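Local coordinates for protein EchA16_2 (Mycobacterium avium subsp. paratuberculosis, PDB 3QYR) that probably catalyses the addition of water across the 2,3 double bond of enoyl-CoA thioesters, at residues L36-F41 with S84-A89. Numbering follows the deposited sequence.
Sequences LRDRFF and SPRWPA
The Phe41 ring carries Arg86 CB over the centre of one face, at 3.7 Å from the centroid, a CH-pi contact almost along the ring normal; Phe40 CD2 lies over the opposite face, toward the rim. Phe41 CD2 in turn sits over one face of the Arg86 guanidinium, the two planes 36° apart, while Asp38 and a water occupy the edge of that group. A flat, apolar phenylalanine suits this place because it takes the CB methylene of Arg86 on its face, with the rest of the chain passing by Phe41 CD2, and still fits against the loop backbone, where Phe41 CD1 comes close to the carbonyl O of Arg86.

Arg86 needs its length. Its chain runs across the ring, bends at chi3 (70°), and reaches back to Asp38, about one turn earlier on the helix, where a short, charged side chain suits an exposed position facing a guanidinium. The grip is end-on, with both terminal nitrogens on one oxygen: Arg86 NH2 stands 2.9 Å from Asp38 OD1, nearly along the C-O axis, and Arg86 NH1 meets OD1 from above the carboxylate plane. Arg86 NH2 also donates to the water, which accepts from Arg37 NE as well and so links two side chains of like charge.

On the inner side the broad indole of Trp87, whose CB points away from the helix, still reaches buried, apolar Phe40. Its CZ3 meets the edge of that ring, 3.8 Å from Phe40 CE2, with the planes oblique. Tyr112 stacks on Trp87, and Ile58 of strand 55-60 touches both Phe40 and Trp87. An apolar layer bordered by a surface salt bridge thus fastens the loop leading to strand 94-98 onto helix 34-49, packing within the crotonase fold of enoyl-CoA hydratases.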
ATOM      1  N   LEU A  36      14.755   2.002 -33.557  1.00 14.89           N
ATOM      2  CA  LEU A  36      15.508   2.741 -32.563  1.00 14.88           C
ATOM      3  C   LEU A  36      15.142   2.286 -31.182  1.00 15.26           C
ATOM      4  O   LEU A  36      15.994   2.305 -30.302  1.00 16.21           O
ATOM      5  CB  LEU A  36      15.328   4.249 -32.680  1.00 14.45           C
ATOM      6  CG  LEU A  36      16.115   5.065 -31.634  1.00 13.59           C
ATOM      7  CD1 LEU A  36      17.658   4.739 -31.692  1.00 11.28           C
ATOM      8  CD2 LEU A  36      15.862   6.537 -31.834  1.00 10.66           C
ATOM      9  N   ARG A  37      13.889   1.884 -30.974  1.00 15.95           N
ATOM     10  CA  ARG A  37      13.502   1.321 -29.688  1.00 16.19           C
ATOM     11  C   ARG A  37      14.246   0.011 -29.443  1.00 16.97           C
ATOM     12  O   ARG A  37      14.824  -0.186 -28.375  1.00 16.26           O
ATOM     13  CB  ARG A  37      12.000   1.106 -29.604  1.00 16.03           C
ATOM     14  CG  ARG A  37      11.220   2.402 -29.752  1.00 17.33           C
ATOM     15  CD  ARG A  37       9.768   2.289 -29.381  1.00 15.88           C
ATOM     16  NE  ARG A  37       9.025   1.393 -30.272  1.00 17.81           N
ATOM     17  CZ  ARG A  37       8.396   1.751 -31.395  1.00 19.10           C
ATOM     18  NH1 ARG A  37       8.402   3.002 -31.840  1.00 18.94           N
ATOM     19  NH2 ARG A  37       7.727   0.841 -32.069  1.00 19.79           N
ATOM     20  N   ASP A  38      14.228  -0.892 -30.422  1.00 18.29           N
ATOM     21  CA  ASP A  38      14.929  -2.155 -30.247  1.00 19.81           C
ATOM     22  C   ASP A  38      16.390  -1.862 -29.921  1.00 19.64           C
ATOM     23  O   ASP A  38      16.957  -2.483 -29.041  1.00 18.96           O
ATOM     24  CB  ASP A  38      14.795  -3.095 -31.481  1.00 20.94           C
ATOM     25  CG  ASP A  38      13.345  -3.600 -31.707  1.00 22.81           C
ATOM     26  OD1 ASP A  38      12.444  -3.305 -30.868  1.00 24.29           O
ATOM     27  OD2 ASP A  38      13.115  -4.273 -32.736  1.00 22.92           O
ATOM     28  N   ARG A  39      16.967  -0.863 -30.595  1.00 20.48           N
ATOM     29  CA  ARG A  39      18.384  -0.514 -30.403  1.00 20.51           C
ATOM     30  C   ARG A  39      18.669   0.092 -29.041  1.00 18.95           C
ATOM     31  O   ARG A  39      19.683  -0.252 -28.407  1.00 18.91           O
ATOM     32  CB  ARG A  39      18.855   0.427 -31.499  1.00 21.06           C
ATOM     33  CG  ARG A  39      19.125  -0.310 -32.819  1.00 26.25           C
ATOM     34  CD  ARG A  39      20.590  -0.684 -32.993  1.00 31.57           C
ATOM     35  NE  ARG A  39      21.278   0.385 -33.745  1.00 37.32           N
ATOM     36  CZ  ARG A  39      22.553   0.766 -33.579  1.00 39.07           C
ATOM     37  NH1 ARG A  39      23.028   1.756 -34.338  1.00 39.18           N
ATOM     38  NH2 ARG A  39      23.349   0.188 -32.658  1.00 38.97           N
ATOM     39  N   PHE A  40      17.776   0.968 -28.594  1.00 16.77           N
ATOM     40  CA  PHE A  40      17.987   1.686 -27.358  1.00 15.69           C
ATOM     41  C   PHE A  40      17.783   0.762 -26.168  1.00 15.01           C
ATOM     42  O   PHE A  40      18.660   0.607 -25.313  1.00 13.34           O
ATOM     43  CB  PHE A  40      17.030   2.870 -27.276  1.00 15.83           C
ATOM     44  CG  PHE A  40      17.104   3.613 -25.970  1.00 15.27           C
ATOM     45  CD1 PHE A  40      18.137   4.479 -25.716  1.00 13.85           C
ATOM     46  CD2 PHE A  40      16.133   3.412 -24.979  1.00 16.38           C
ATOM     47  CE1 PHE A  40      18.202   5.174 -24.504  1.00 15.30           C
ATOM     48  CE2 PHE A  40      16.191   4.108 -23.757  1.00 15.38           C
ATOM     49  CZ  PHE A  40      17.214   4.997 -23.527  1.00 14.93           C
ATOM     50  N   PHE A  41      16.623   0.126 -26.127  1.00 15.07           N
ATOM     51  CA  PHE A  41      16.326  -0.792 -25.024  1.00 15.51           C
ATOM     52  C   PHE A  41      17.317  -1.954 -24.961  1.00 15.22           C
ATOM     53  O   PHE A  41      17.743  -2.349 -23.872  1.00 14.93           O
ATOM     54  CB  PHE A  41      14.879  -1.278 -25.076  1.00 15.23           C
ATOM     55  CG  PHE A  41      13.875  -0.178 -24.833  1.00 15.46           C
ATOM     56  CD1 PHE A  41      13.858   0.500 -23.634  1.00 16.72           C
ATOM     57  CD2 PHE A  41      12.956   0.179 -25.802  1.00 15.48           C
ATOM     58  CE1 PHE A  41      12.943   1.491 -23.392  1.00 15.41           C
ATOM     59  CE2 PHE A  41      12.051   1.167 -25.583  1.00 15.01           C
ATOM     60  CZ  PHE A  41      12.036   1.827 -24.365  1.00 16.24           C
ATOM     61  N   SER A  84       4.083  -1.649 -25.200  1.00 35.48           N
ATOM     62  CA  SER A  84       4.327  -2.119 -23.834  1.00 32.98           C
ATOM     63  C   SER A  84       5.621  -1.493 -23.315  1.00 30.09           C
ATOM     64  O   SER A  84       6.423  -1.015 -24.106  1.00 29.27           O
ATOM     65  CB  SER A  84       4.401  -3.657 -23.777  1.00 33.56           C
ATOM     66  N   PRO A  85       5.794  -1.455 -21.983  1.00 27.25           N
ATOM     67  CA  PRO A  85       7.001  -0.942 -21.367  1.00 25.59           C
ATOM     68  C   PRO A  85       8.182  -1.860 -21.566  1.00 23.79           C
ATOM     69  O   PRO A  85       8.031  -3.045 -21.414  1.00 22.93           O
ATOM     70  CB  PRO A  85       6.649  -0.892 -19.868  1.00 25.71           C
ATOM     71  CG  PRO A  85       5.559  -1.874 -19.714  1.00 26.92           C
ATOM     72  CD  PRO A  85       4.761  -1.731 -20.972  1.00 27.70           C
ATOM     73  N   ARG A  86       9.345  -1.282 -21.851  1.00 22.21           N
ATOM     74  CA  ARG A  86      10.571  -2.036 -22.134  1.00 21.87           C
ATOM     75  C   ARG A  86      11.822  -1.529 -21.407  1.00 20.21           C
ATOM     76  O   ARG A  86      12.921  -2.033 -21.665  1.00 19.42           O
ATOM     77  CB  ARG A  86      10.847  -2.009 -23.639  1.00 21.77           C
ATOM     78  CG  ARG A  86       9.732  -2.631 -24.448  1.00 24.05           C
ATOM     79  CD  ARG A  86       9.964  -2.421 -25.918  1.00 26.80           C
ATOM     80  NE  ARG A  86      11.097  -3.216 -26.396  1.00 28.89           N
ATOM     81  CZ  ARG A  86      11.560  -3.195 -27.642  1.00 28.26           C
ATOM     82  NH1 ARG A  86      12.589  -3.981 -27.959  1.00 28.30           N
ATOM     83  NH2 ARG A  86      10.997  -2.409 -28.565  1.00 27.42           N
ATOM     84  N   TRP A  87      11.683  -0.527 -20.534  1.00 18.51           N
ATOM     85  CA  TRP A  87      12.834  -0.067 -19.772  1.00 17.43           C
ATOM     86  C   TRP A  87      13.167  -1.188 -18.799  1.00 17.21           C
ATOM     87  O   TRP A  87      12.343  -1.522 -17.958  1.00 16.86           O
ATOM     88  CB  TRP A  87      12.544   1.212 -19.011  1.00 16.97           C
ATOM     89  CG  TRP A  87      13.773   1.802 -18.417  1.00 15.49           C
ATOM     90  CD1 TRP A  87      14.427   1.367 -17.324  1.00 13.10           C
ATOM     91  CD2 TRP A  87      14.517   2.916 -18.917  1.00 13.32           C
ATOM     92  NE1 TRP A  87      15.508   2.157 -17.079  1.00 12.59           N
ATOM     93  CE2 TRP A  87      15.596   3.111 -18.050  1.00 11.93           C
ATOM     94  CE3 TRP A  87      14.356   3.782 -20.001  1.00 13.82           C
ATOM     95  CZ2 TRP A  87      16.515   4.128 -18.218  1.00 12.93           C
ATOM     96  CZ3 TRP A  87      15.282   4.814 -20.175  1.00 13.30           C
ATOM     97  CH2 TRP A  87      16.345   4.973 -19.280  1.00 13.59           C
ATOM     98  N   PRO A  88      14.348  -1.806 -18.961  1.00 17.06           N
ATOM     99  CA  PRO A  88      14.784  -2.943 -18.202  1.00 17.21           C
ATOM    100  C   PRO A  88      15.222  -2.649 -16.771  1.00 17.53           C
ATOM    101  O   PRO A  88      15.499  -1.496 -16.416  1.00 17.45           O
ATOM    102  CB  PRO A  88      15.975  -3.429 -18.991  1.00 17.58           C
ATOM    103  CG  PRO A  88      16.490  -2.257 -19.666  1.00 17.08           C
ATOM    104  CD  PRO A  88      15.333  -1.456 -20.000  1.00 17.31           C
ATOM    105  N   ALA A  89      15.250  -3.715 -15.968  1.00 17.50           N
ATOM    106  CA  ALA A  89      15.749  -3.682 -14.612  1.00 16.99           C
ATOM    107  C   ALA A  89      17.244  -3.481 -14.663  1.00 16.74           C
ATOM    108  O   ALA A  89      17.974  -4.370 -15.091  1.00 17.03           O
ATOM    109  CB  ALA A  89      15.426  -4.985 -13.894  1.00 17.05           C
TER
HETATM  110  O   HOH W   1       8.694  -1.101 -28.483  1.00 25.52           O